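Local coordinates for histidine triad (HIT) protein (PDB 4EGU) that is of uncharacterised function but binds zinc and guanosine monophosphate and probably acts as a nucleotide hydrolase or transferase, at residues V21-F30 and H40-H48; F79-N89 and L101-P112. All coordinates share one frame; numbering follows the deposited sequence. Where two conformers were deposited one is given.

Contact 1: V21-F30 and H40-H48; sequences VYEDDRVLAF and HILVVPKKH. With ZN (zinc ion), chain D; 5GP (guanosine-5'-monophosphate), chain C.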
loop_
_atom_site.group_PDB
_atom_site.type_symbol
_atom_site.label_atom_id
_atom_site.label_comp_id
_atom_site.label_asym_id
_atom_site.label_seq_id
_atom_site.Cartn_x
_atom_site.Cartn_y
_atom_site.Cartn_z
ATOM N N VAL A 21 5.127 -17.695 -4.585
ATOM C CA VAL A 21 4.984 -16.892 -5.782
ATOM C C VAL A 21 6.276 -16.147 -6.132
ATOM O O VAL A 21 6.558 -15.876 -7.303
ATOM C CB VAL A 21 3.821 -15.875 -5.540
ATOM C CG1 VAL A 21 3.686 -14.903 -6.692
ATOM C CG2 VAL A 21 2.523 -16.622 -5.297
ATOM N N TYR A 22 7.047 -15.788 -5.112
ATOM C CA TYR A 22 8.299 -15.075 -5.290
ATOM C C TYR A 22 9.214 -15.399 -4.133
ATOM O O TYR A 22 8.751 -15.505 -2.989
ATOM C CB TYR A 22 8.050 -13.563 -5.310
ATOM C CG TYR A 22 9.308 -12.738 -5.452
ATOM C CD1 TYR A 22 9.754 -12.346 -6.708
ATOM C CD2 TYR A 22 10.068 -12.380 -4.353
ATOM C CE1 TYR A 22 10.902 -11.601 -6.852
ATOM C CE2 TYR A 22 11.239 -11.641 -4.493
ATOM C CZ TYR A 22 11.651 -11.260 -5.764
ATOM O OH TYR A 22 12.789 -10.510 -5.970
ATOM N N GLU A 23 10.509 -15.482 -4.380
ATOM C CA GLU A 23 11.467 -15.493 -3.294
ATOM C C GLU A 23 12.800 -14.939 -3.767
ATOM O O GLU A 23 13.296 -15.306 -4.846
ATOM C CB GLU A 23 11.662 -16.898 -2.710
ATOM C CG GLU A 23 12.417 -16.886 -1.374
ATOM C CD GLU A 23 12.617 -18.259 -0.750
ATOM O OE1 GLU A 23 12.162 -19.260 -1.335
ATOM O OE2 GLU A 23 13.252 -18.326 0.325
ATOM N N ASP A 24 13.409 -14.118 -2.929
ATOM C CA ASP A 24 14.806 -13.738 -3.058
ATOM C C ASP A 24 15.425 -13.772 -1.656
ATOM O O ASP A 24 14.854 -14.379 -0.731
ATOM C CB ASP A 24 14.982 -12.403 -3.820
ATOM C CG ASP A 24 14.434 -11.180 -3.082
ATOM O OD1 ASP A 24 14.202 -11.237 -1.871
ATOM O OD2 ASP A 24 14.257 -10.134 -3.772
ATOM N N ASP A 25 16.596 -13.167 -1.487
ATOM C CA ASP A 25 17.272 -13.204 -0.199
ATOM C C ASP A 25 16.573 -12.427 0.906
ATOM O O ASP A 25 16.885 -12.642 2.068
ATOM C CB ASP A 25 18.713 -12.702 -0.318
ATOM C CG ASP A 25 18.816 -11.248 -0.778
ATOM O OD1 ASP A 25 17.917 -10.747 -1.477
ATOM O OD2 ASP A 25 19.834 -10.605 -0.440
ATOM N N ARG A 26 15.636 -11.549 0.562
ATOM C CA ARG A 26 15.033 -10.541 1.457
ATOM C C ARG A 26 13.530 -10.673 1.631
ATOM O O ARG A 26 13.004 -10.192 2.624
ATOM C CB ARG A 26 15.240 -9.116 0.909
ATOM C CG ARG A 26 16.632 -8.547 1.063
ATOM C CD ARG A 26 16.711 -7.130 0.490
ATOM N NE ARG A 26 16.142 -6.133 1.392
ATOM C CZ ARG A 26 15.878 -4.874 1.052
ATOM N NH1 ARG A 26 16.121 -4.448 -0.180
ATOM N NH2 ARG A 26 15.367 -4.037 1.945
ATOM N N VAL A 27 12.836 -11.178 0.610
ATOM C CA VAL A 27 11.382 -11.114 0.509
ATOM C C VAL A 27 10.873 -12.447 0.008
ATOM O O VAL A 27 11.500 -13.111 -0.819
ATOM C CB VAL A 27 10.961 -9.963 -0.456
ATOM C CG1 VAL A 27 9.504 -10.086 -0.875
ATOM C CG2 VAL A 27 11.206 -8.594 0.191
ATOM N N LEU A 28 9.707 -12.834 0.503
ATOM C CA LEU A 28 8.961 -13.979 0.032
ATOM C C LEU A 28 7.540 -13.502 -0.275
ATOM O O LEU A 28 6.978 -12.693 0.442
ATOM C CB LEU A 28 8.880 -15.096 1.103
ATOM C CG LEU A 28 8.058 -16.357 0.809
ATOM C CD1 LEU A 28 8.752 -17.261 -0.188
ATOM C CD2 LEU A 28 7.812 -17.090 2.100
ATOM N N ALA A 29 6.947 -14.041 -1.328
ATOM C CA ALA A 29 5.527 -13.844 -1.590
ATOM C C ALA A 29 4.869 -15.192 -1.737
ATOM O O ALA A 29 5.468 -16.122 -2.301
ATOM C CB ALA A 29 5.270 -12.998 -2.832
ATOM N N PHE A 30 3.646 -15.318 -1.241
ATOM C CA PHE A 30 2.958 -16.581 -1.218
ATOM C C PHE A 30 1.456 -16.333 -1.271
ATOM O O PHE A 30 0.976 -15.259 -0.933
ATOM C CB PHE A 30 3.382 -17.428 0.024
ATOM C CG PHE A 30 3.215 -16.716 1.364
ATOM C CD1 PHE A 30 4.168 -15.828 1.856
ATOM C CD2 PHE A 30 2.068 -16.913 2.118
ATOM C CE1 PHE A 30 3.980 -15.169 3.071
ATOM C CE2 PHE A 30 1.886 -16.270 3.335
ATOM C CZ PHE A 30 2.838 -15.391 3.803
ATOM N N HIS A 40 -4.586 -13.429 -4.821
ATOM C CA HIS A 40 -4.537 -12.835 -3.494
ATOM C C HIS A 40 -3.212 -13.297 -2.904
ATOM O O HIS A 40 -3.068 -14.442 -2.458
ATOM C CB HIS A 40 -5.710 -13.230 -2.623
ATOM C CG HIS A 40 -5.711 -12.505 -1.317
ATOM N ND1 HIS A 40 -6.766 -12.559 -0.442
ATOM C CD2 HIS A 40 -4.787 -11.694 -0.747
ATOM C CE1 HIS A 40 -6.483 -11.825 0.616
ATOM N NE2 HIS A 40 -5.288 -11.290 0.457
ATOM N N ILE A 41 -2.224 -12.413 -3.006
ATOM C CA ILE A 41 -0.839 -12.736 -2.731
ATOM C C ILE A 41 -0.357 -11.884 -1.565
ATOM O O ILE A 41 -0.647 -10.697 -1.508
ATOM C CB ILE A 41 0.006 -12.478 -4.000
ATOM C CG1 ILE A 41 -0.428 -13.416 -5.129
ATOM C CG2 ILE A 41 1.493 -12.625 -3.701
ATOM C CD1 ILE A 41 -0.000 -12.957 -6.520
ATOM N N LEU A 42 0.373 -12.507 -0.647
ATOM C CA LEU A 42 0.999 -11.809 0.472
ATOM C C LEU A 42 2.481 -11.649 0.156
ATOM O O LEU A 42 3.150 -12.616 -0.190
ATOM C CB LEU A 42 0.846 -12.616 1.754
ATOM C CG LEU A 42 -0.575 -12.702 2.259
ATOM C CD1 LEU A 42 -0.768 -13.844 3.238
ATOM C CD2 LEU A 42 -0.920 -11.396 2.967
ATOM N N VAL A 43 2.990 -10.426 0.313
ATOM C CA VAL A 43 4.394 -10.136 0.098
ATOM C C VAL A 43 4.986 -9.717 1.430
ATOM O O VAL A 43 4.487 -8.775 2.053
ATOM C CB VAL A 43 4.609 -9.020 -0.956
ATOM C CG1 VAL A 43 6.080 -8.898 -1.276
ATOM C CG2 VAL A 43 3.820 -9.316 -2.229
ATOM N N VAL A 44 6.008 -10.430 1.906
ATOM C CA VAL A 44 6.552 -10.198 3.256
ATOM C C VAL A 44 8.065 -10.137 3.246
ATOM O O VAL A 44 8.718 -10.883 2.499
ATOM C CB VAL A 44 6.156 -11.250 4.301
ATOM C CG1 VAL A 44 4.674 -11.476 4.255
ATOM C CG2 VAL A 44 6.915 -12.574 4.101
ATOM N N PRO A 45 8.639 -9.273 4.091
ATOM C CA PRO A 45 10.068 -9.389 4.322
ATOM C C PRO A 45 10.329 -10.658 5.102
ATOM O O PRO A 45 9.525 -11.074 5.926
ATOM C CB PRO A 45 10.393 -8.159 5.181
ATOM C CG PRO A 45 9.132 -7.889 5.914
ATOM C CD PRO A 45 8.017 -8.327 5.035
ATOM N N LYS A 46 11.486 -11.250 4.882
ATOM C CA LYS A 46 11.931 -12.344 5.731
ATOM C C LYS A 46 12.230 -11.850 7.152
ATOM O O LYS A 46 11.962 -12.562 8.118
ATOM C CB LYS A 46 13.139 -13.040 5.100
ATOM C CG LYS A 46 12.752 -13.800 3.847
ATOM C CD LYS A 46 13.931 -14.480 3.165
ATOM C CE LYS A 46 13.426 -15.435 2.097
ATOM N NZ LYS A 46 14.527 -16.130 1.411
ATOM N N LYS A 47 12.766 -10.637 7.274
ATOM C CA LYS A 47 12.966 -9.995 8.572
ATOM C C LYS A 47 11.609 -9.654 9.185
ATOM O O LYS A 47 10.712 -9.161 8.503
ATOM C CB LYS A 47 13.797 -8.714 8.421
ATOM C CG LYS A 47 13.981 -7.929 9.712
ATOM C CD LYS A 47 14.970 -6.761 9.554
ATOM C CE LYS A 47 15.073 -5.897 10.813
ATOM N NZ LYS A 47 15.625 -6.655 11.952
ATOM N N HIS A 48 11.449 -9.909 10.472
ATOM C CA HIS A 48 10.223 -9.570 11.185
ATOM C C HIS A 48 10.200 -8.111 11.639
ATOM O O HIS A 48 11.056 -7.656 12.399
ATOM C CB HIS A 48 10.089 -10.474 12.421
ATOM C CG HIS A 48 8.840 -10.234 13.192
ATOM N ND1 HIS A 48 7.721 -11.040 13.098
ATOM C CD2 HIS A 48 8.521 -9.231 14.041
ATOM C CE1 HIS A 48 6.776 -10.543 13.875
ATOM N NE2 HIS A 48 7.232 -9.444 14.450
HETATM ZN ZN ZN D . 7.370 -12.707 11.959
HETATM P P 5GP C . -4.157 -9.394 7.865
HETATM O O1P 5GP C . -5.658 -9.379 8.057
HETATM O O2P 5GP C . -3.339 -9.608 9.108
HETATM O O3P 5GP C . -3.718 -8.179 7.165
HETATM O "O5'" 5GP C . -3.815 -10.492 6.797
HETATM C "C5'" 5GP C . -3.316 -11.747 7.197
HETATM C "C4'" 5GP C . -3.601 -12.755 6.144
HETATM O "O4'" 5GP C . -2.857 -13.941 6.434
HETATM C "C3'" 5GP C . -5.070 -13.172 6.047
HETATM O "O3'" 5GP C . -5.614 -12.756 4.793
HETATM C "C2'" 5GP C . -5.023 -14.717 6.140
HETATM O "O2'" 5GP C . -5.882 -15.404 5.251
HETATM C "C1'" 5GP C . -3.541 -15.029 5.891
HETATM N N9 5GP C . -3.051 -16.227 6.556
HETATM C C8 5GP C . -3.180 -16.482 7.872
HETATM N N7 5GP C . -2.577 -17.647 8.176
HETATM C C5 5GP C . -2.045 -18.121 7.031
HETATM C C6 5GP C . -1.324 -19.270 6.743
HETATM O O6 5GP C . -1.027 -20.150 7.607
HETATM N N1 5GP C . -0.945 -19.396 5.461
HETATM C C2 5GP C . -1.236 -18.489 4.493
HETATM N N2 5GP C . -0.798 -18.746 3.250
HETATM N N3 5GP C . -1.941 -17.371 4.723
HETATM C C4 5GP C . -2.334 -17.207 6.007
HETATM O O HOH W 1 13.974 -9.094 5.018
#
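Val21 CG1 meets Ile41 CD1 at 4.2 Å. Val21 and Tyr22 both face Ala29 in a classic beta bulge, their two backbone N-H groups sharing Ala29 O. At Glu23 the chain reaches Lys46, whose extended side chain crosses that of Glu23 at about a right angle and places NZ 2.8 Å from Glu23 OE2, on the anti lone pair, in a salt bridge. The same ammonium donates to Asp24 O at 2.8 Å, so a strand-end carboxylate and a turn carbonyl both grip it. Asp24 OD1 forms an Asx turn with Arg26 N, extended to an Asx motif by Val27 N. Arg26 O then receives Lys46 N in a nearly straight bond (173°).

From Val27 to Phe30 the strand pairs antiparallel with 42-45, the two strands of a beta hairpin, with reciprocal backbone bonds at Leu28–Val44 and Phe30–Leu42. On one face Val27 CG1 packs 3.6 Å from Val43 CG1, and Ala29 CB touches Ile41 CG2. On the other, chi1 of 55° swings the Phe30 ring toward Leu42, with one face under Leu42 CB, a CH-pi contact of 4.2 Å to the centroid. Leu42 CD1 touches ring atom CE2 at 3.6 Å, while N2 of the guanine meets the ring edge in its plane.

His48, beyond the strand, binds zinc together with Cys6, Cys9 and His100. His65 of helix 61-77 touches Val27, helix 7-12 packs on Leu28, Phe30, Leu42 and Val44, and strand 103-107 pairs with the far edge of strand 39-45.

Contact 2: F79-N89 and L101-P112; sequences FDQTGFRVINN and LHYHILAGKKLP. With 5GP (guanosine-5'-monophosphate), chain C.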
loop_
_atom_site.group_PDB
_atom_site.type_symbol
_atom_site.label_atom_id
_atom_site.label_comp_id
_atom_site.label_asym_id
_atom_site.label_seq_id
_atom_site.Cartn_x
_atom_site.Cartn_y
_atom_site.Cartn_z
ATOM N N PHE A 79 -1.454 -9.267 -14.790
ATOM C CA PHE A 79 -2.346 -8.296 -14.184
ATOM C C PHE A 79 -1.737 -6.897 -14.105
ATOM O O PHE A 79 -2.382 -5.969 -13.622
ATOM C CB PHE A 79 -2.988 -8.783 -12.866
ATOM C CG PHE A 79 -2.021 -9.072 -11.740
ATOM C CD1 PHE A 79 -1.677 -10.379 -11.424
ATOM C CD2 PHE A 79 -1.527 -8.049 -10.947
ATOM C CE1 PHE A 79 -0.824 -10.652 -10.367
ATOM C CE2 PHE A 79 -0.674 -8.318 -9.890
ATOM C CZ PHE A 79 -0.322 -9.619 -9.600
ATOM N N ASP A 80 -0.526 -6.734 -14.642
ATOM C CA ASP A 80 -0.030 -5.401 -14.927
ATOM C C ASP A 80 -0.964 -4.615 -15.858
ATOM O O ASP A 80 -1.133 -3.410 -15.716
ATOM C CB ASP A 80 1.407 -5.412 -15.493
ATOM C CG ASP A 80 1.574 -6.152 -16.823
ATOM O OD1 ASP A 80 0.855 -7.140 -17.061
ATOM O OD2 ASP A 80 2.493 -5.770 -17.588
ATOM N N GLN A 81 -1.565 -5.311 -16.814
ATOM C CA GLN A 81 -2.443 -4.709 -17.827
ATOM C C GLN A 81 -3.884 -4.535 -17.347
ATOM O O GLN A 81 -4.570 -3.598 -17.723
ATOM C CB GLN A 81 -2.400 -5.550 -19.119
ATOM C CG GLN A 81 -1.058 -5.460 -19.837
ATOM C CD GLN A 81 -0.807 -4.083 -20.462
ATOM O OE1 GLN A 81 -1.667 -3.199 -20.420
ATOM N NE2 GLN A 81 0.376 -3.900 -21.043
ATOM N N THR A 82 -4.338 -5.444 -16.499
ATOM C CA THR A 82 -5.726 -5.449 -16.071
ATOM C C THR A 82 -5.951 -4.642 -14.793
ATOM O O THR A 82 -7.036 -4.082 -14.624
ATOM C CB THR A 82 -6.267 -6.893 -15.925
ATOM O OG1 THR A 82 -5.365 -7.645 -15.103
ATOM C CG2 THR A 82 -6.387 -7.553 -17.263
ATOM N N GLY A 83 -4.953 -4.592 -13.910
ATOM C CA GLY A 83 -5.010 -3.781 -12.705
ATOM C C GLY A 83 -4.950 -4.633 -11.441
ATOM O O GLY A 83 -5.147 -5.850 -11.448
ATOM N N PHE A 84 -4.702 -3.961 -10.320
ATOM C CA PHE A 84 -4.543 -4.658 -9.054
ATOM C C PHE A 84 -4.623 -3.643 -7.918
ATOM O O PHE A 84 -4.550 -2.445 -8.153
ATOM C CB PHE A 84 -3.220 -5.458 -9.006
ATOM C CG PHE A 84 -1.969 -4.653 -9.224
ATOM C CD1 PHE A 84 -1.491 -4.392 -10.497
ATOM C CD2 PHE A 84 -1.236 -4.198 -8.139
ATOM C CE1 PHE A 84 -0.317 -3.698 -10.691
ATOM C CE2 PHE A 84 -0.054 -3.499 -8.323
ATOM C CZ PHE A 84 0.407 -3.248 -9.601
ATOM N N ARG A 85 -4.752 -4.146 -6.699
ATOM C CA ARG A 85 -4.776 -3.305 -5.511
ATOM C C ARG A 85 -3.732 -3.826 -4.527
ATOM O O ARG A 85 -3.536 -5.039 -4.386
ATOM C CB ARG A 85 -6.177 -3.340 -4.872
ATOM C CG ARG A 85 -6.362 -2.368 -3.724
ATOM C CD ARG A 85 -7.801 -2.347 -3.247
ATOM N NE ARG A 85 -8.673 -1.861 -4.298
ATOM C CZ ARG A 85 -9.968 -2.143 -4.412
ATOM N NH1 ARG A 85 -10.574 -2.895 -3.508
ATOM N NH2 ARG A 85 -10.623 -1.715 -5.458
ATOM N N VAL A 86 -3.080 -2.873 -3.867
ATOM C CA VAL A 86 -2.071 -3.159 -2.845
ATOM C C VAL A 86 -2.599 -2.616 -1.509
ATOM O O VAL A 86 -3.006 -1.464 -1.434
ATOM C CB VAL A 86 -0.753 -2.488 -3.204
ATOM C CG1 VAL A 86 0.294 -2.683 -2.109
ATOM C CG2 VAL A 86 -0.240 -2.974 -4.553
ATOM N N ILE A 87 -2.583 -3.446 -0.473
ATOM C CA ILE A 87 -3.112 -3.077 0.832
ATOM C C ILE A 87 -2.111 -3.443 1.932
ATOM O O ILE A 87 -1.599 -4.566 1.985
ATOM C CB ILE A 87 -4.457 -3.766 1.127
ATOM C CG1 ILE A 87 -5.458 -3.562 -0.015
ATOM C CG2 ILE A 87 -5.019 -3.224 2.453
ATOM C CD1 ILE A 87 -5.567 -4.764 -0.912
ATOM N N ASN A 88 -1.887 -2.492 2.841
ATOM C CA ASN A 88 -1.239 -2.770 4.116
ATOM C C ASN A 88 -2.207 -2.421 5.241
ATOM O O ASN A 88 -2.772 -1.325 5.260
ATOM C CB ASN A 88 0.062 -1.975 4.304
ATOM C CG ASN A 88 0.712 -2.294 5.637
ATOM O OD1 ASN A 88 0.527 -1.579 6.620
ATOM N ND2 ASN A 88 1.446 -3.376 5.686
ATOM N N ASN A 89 -2.366 -3.349 6.164
ATOM C CA ASN A 89 -3.170 -3.169 7.360
ATOM C C ASN A 89 -2.238 -3.001 8.556
ATOM O O ASN A 89 -1.430 -3.878 8.845
ATOM C CB ASN A 89 -4.035 -4.414 7.572
ATOM C CG ASN A 89 -5.041 -4.634 6.472
ATOM O OD1 ASN A 89 -5.525 -3.698 5.841
ATOM N ND2 ASN A 89 -5.354 -5.890 6.216
ATOM N N LEU A 101 5.030 -7.563 9.108
ATOM C CA LEU A 101 4.808 -6.712 7.938
ATOM C C LEU A 101 4.454 -7.530 6.709
ATOM O O LEU A 101 5.189 -8.431 6.286
ATOM C CB LEU A 101 6.041 -5.881 7.598
ATOM C CG LEU A 101 5.819 -4.808 6.524
ATOM C CD1 LEU A 101 5.015 -3.625 7.088
ATOM C CD2 LEU A 101 7.118 -4.364 5.940
ATOM N N HIS A 102 3.367 -7.161 6.064
ATOM C CA HIS A 102 2.950 -7.822 4.837
ATOM C C HIS A 102 2.103 -6.893 4.012
ATOM O O HIS A 102 1.356 -6.078 4.547
ATOM C CB HIS A 102 2.124 -9.119 5.170
ATOM C CG HIS A 102 0.885 -8.879 5.987
ATOM N ND1 HIS A 102 0.945 -8.816 7.353
ATOM C CD2 HIS A 102 -0.424 -8.710 5.659
ATOM C CE1 HIS A 102 -0.267 -8.600 7.845
ATOM N NE2 HIS A 102 -1.118 -8.542 6.837
ATOM N N TYR A 103 2.187 -7.068 2.707
ATOM C CA TYR A 103 1.336 -6.388 1.764
ATOM C C TYR A 103 0.479 -7.412 1.053
ATOM O O TYR A 103 0.963 -8.445 0.618
ATOM C CB TYR A 103 2.170 -5.588 0.744
ATOM C CG TYR A 103 2.712 -4.321 1.348
ATOM C CD1 TYR A 103 3.724 -4.323 2.286
ATOM C CD2 TYR A 103 2.133 -3.103 1.041
ATOM C CE1 TYR A 103 4.162 -3.124 2.872
ATOM C CE2 TYR A 103 2.567 -1.904 1.613
ATOM C CZ TYR A 103 3.573 -1.930 2.525
ATOM O OH TYR A 103 3.995 -0.778 3.130
ATOM N N HIS A 104 -0.799 -7.096 0.921
ATOM C CA HIS A 104 -1.721 -7.872 0.105
ATOM C C HIS A 104 -1.725 -7.326 -1.313
ATOM O O HIS A 104 -1.848 -6.114 -1.504
ATOM C CB HIS A 104 -3.150 -7.741 0.629
ATOM C CG HIS A 104 -3.381 -8.210 2.023
ATOM N ND1 HIS A 104 -3.949 -9.437 2.288
ATOM C CD2 HIS A 104 -3.228 -7.566 3.215
ATOM C CE1 HIS A 104 -4.071 -9.549 3.601
ATOM N NE2 HIS A 104 -3.652 -8.432 4.184
ATOM N N ILE A 105 -1.665 -8.233 -2.295
ATOM C CA ILE A 105 -1.960 -7.908 -3.683
ATOM C C ILE A 105 -3.264 -8.615 -4.037
ATOM O O ILE A 105 -3.361 -9.833 -3.888
ATOM C CB ILE A 105 -0.898 -8.416 -4.677
ATOM C CG1 ILE A 105 0.546 -8.131 -4.272
ATOM C CG2 ILE A 105 -1.186 -7.836 -6.063
ATOM C CD1 ILE A 105 1.553 -8.870 -5.180
ATOM N N LEU A 106 -4.241 -7.841 -4.511
ATOM C CA LEU A 106 -5.500 -8.394 -5.034
ATOM C C LEU A 106 -5.558 -8.120 -6.522
ATOM O O LEU A 106 -5.353 -6.984 -6.950
ATOM C CB LEU A 106 -6.710 -7.748 -4.376
ATOM C CG LEU A 106 -6.771 -7.870 -2.848
ATOM C CD1 LEU A 106 -8.064 -7.227 -2.342
ATOM C CD2 LEU A 106 -6.648 -9.272 -2.326
ATOM N N ALA A 107 -5.884 -9.125 -7.338
ATOM C CA ALA A 107 -5.948 -8.918 -8.788
ATOM C C ALA A 107 -6.758 -10.033 -9.442
ATOM O O ALA A 107 -7.152 -11.001 -8.799
ATOM C CB ALA A 107 -4.554 -8.868 -9.401
ATOM N N GLY A 108 -6.985 -9.874 -10.746
ATOM C CA GLY A 108 -7.578 -10.928 -11.562
ATOM C C GLY A 108 -9.079 -10.832 -11.689
ATOM O O GLY A 108 -9.697 -11.722 -12.248
ATOM N N LYS A 109 -9.660 -9.765 -11.165
ATOM C CA LYS A 109 -11.085 -9.484 -11.268
ATOM C C LYS A 109 -11.270 -7.987 -11.018
ATOM O O LYS A 109 -10.417 -7.318 -10.433
ATOM C CB LYS A 109 -11.917 -10.278 -10.246
ATOM C CG LYS A 109 -11.717 -9.867 -8.793
ATOM C CD LYS A 109 -12.598 -10.650 -7.840
ATOM C CE LYS A 109 -13.835 -9.947 -7.500
ATOM N NZ LYS A 109 -14.573 -10.668 -6.456
ATOM N N LYS A 110 -12.420 -7.478 -11.450
ATOM C CA LYS A 110 -12.784 -6.107 -11.138
ATOM C C LYS A 110 -13.115 -6.026 -9.648
ATOM O O LYS A 110 -14.125 -6.584 -9.215
ATOM C CB LYS A 110 -13.961 -5.628 -11.978
ATOM C CG LYS A 110 -14.461 -4.229 -11.588
ATOM C CD LYS A 110 -13.395 -3.145 -11.744
ATOM C CE LYS A 110 -14.000 -1.732 -11.836
ATOM N NZ LYS A 110 -14.121 -1.030 -10.518
ATOM N N LEU A 111 -12.274 -5.359 -8.849
ATOM C CA LEU A 111 -12.419 -5.406 -7.399
ATOM C C LEU A 111 -13.479 -4.430 -6.915
ATOM O O LEU A 111 -13.606 -3.337 -7.451
ATOM C CB LEU A 111 -11.090 -5.068 -6.729
ATOM C CG LEU A 111 -9.942 -6.006 -7.049
ATOM C CD1 LEU A 111 -8.630 -5.387 -6.594
ATOM C CD2 LEU A 111 -10.146 -7.367 -6.392
ATOM N N PRO A 112 -14.260 -4.822 -5.891
ATOM C CA PRO A 112 -15.185 -3.863 -5.267
ATOM C C PRO A 112 -14.432 -2.830 -4.416
ATOM O O PRO A 112 -13.351 -3.126 -3.949
ATOM C CB PRO A 112 -16.041 -4.757 -4.373
ATOM C CG PRO A 112 -15.117 -5.853 -3.990
ATOM C CD PRO A 112 -14.309 -6.134 -5.217
HETATM P P 5GP C . -4.157 -9.394 7.865
HETATM O O1P 5GP C . -5.658 -9.379 8.057
HETATM O O2P 5GP C . -3.339 -9.608 9.108
HETATM O O3P 5GP C . -3.718 -8.179 7.165
HETATM O "O5'" 5GP C . -3.815 -10.492 6.797
HETATM C "C5'" 5GP C . -3.316 -11.747 7.197
HETATM C "C4'" 5GP C . -3.601 -12.755 6.144
HETATM O "O4'" 5GP C . -2.857 -13.941 6.434
HETATM C "C3'" 5GP C . -5.070 -13.172 6.047
HETATM O "O3'" 5GP C . -5.614 -12.756 4.793
HETATM C "C2'" 5GP C . -5.023 -14.717 6.140
HETATM O "O2'" 5GP C . -5.882 -15.404 5.251
HETATM C "C1'" 5GP C . -3.541 -15.029 5.891
HETATM N N9 5GP C . -3.051 -16.227 6.556
HETATM C C8 5GP C . -3.180 -16.482 7.872
HETATM N N7 5GP C . -2.577 -17.647 8.176
HETATM C C5 5GP C . -2.045 -18.121 7.031
HETATM C C6 5GP C . -1.324 -19.270 6.743
HETATM O O6 5GP C . -1.027 -20.150 7.607
HETATM N N1 5GP C . -0.945 -19.396 5.461
HETATM C C2 5GP C . -1.236 -18.489 4.493
HETATM N N2 5GP C . -0.798 -18.746 3.250
HETATM N N3 5GP C . -1.941 -17.371 4.723
HETATM C C4 5GP C . -2.334 -17.207 6.007
HETATM O O HOH W 2 -6.477 -7.785 -12.644
HETATM O O HOH W 3 -0.888 -5.694 6.256
#
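Asn88 CB makes a CH-pi contact over one face of the Tyr103 ring, toward its rim, at 4.0 Å from the centroid, while Val86 CG1 approaches the ring edge. With CG trans to its backbone N (chi1 -180°), Asn88 can send ND2 to His102 O, a bent bond of 2.9 Å that arrives from above the carbonyl plane. In the helical turn before the strand, the Phe79 ring takes Ala107 CB over one face, 3.5 Å from CG, and Ile105 CG2 touches its CE2. Arg85 and Leu111 run alongside each other in opposing senses, Leu111 CB and CD1 over one guanidinium face, while Pro112 O, in its plane, accepts from NH1 at 2.8 Å. Arg85 NH2 also bonds Gly94 O of the second subunit.

Asn89 and His104 side chains cross at about a right angle, their planes 49° apart, and converge on O3P of the bound guanosine monophosphate. It accepts from Asn89 ND2 at 3.0 Å, His102 NE2 at 2.6 Å and His104 NE2 at 3.0 Å. Arg85 NE of the second subunit bonds Asn89 OD1, His40 bonds His104 ND1, and His100 O bonds His102 ND1. This is the histidine triad nucleotide site, with His102 the predicted nucleophile.

Overall arrangement
The two follow one another in sequence, contact 1 first, and their centres lie about 15 Å apart on opposite sides of the chain's centre. They are nevertheless parts of one antiparallel sheet, ordered 20-23, 27-31, 39-45, 103-107, 84-90. Strands 39-45 and 103-107 are neighbours in it and join the contacts directly, with probable hydrogen bonds Ile41 O to Ile105 N (2.8 Å) and Val43 N to Tyr103 O (2.9 Å). Both contacts reach the same nucleotide, contact 1 at its base and ribose and contact 2 at its phosphate. Strand 84-90 also pairs with a strand of the second subunit, carrying the sheet across the dimer interface beside the phosphate site.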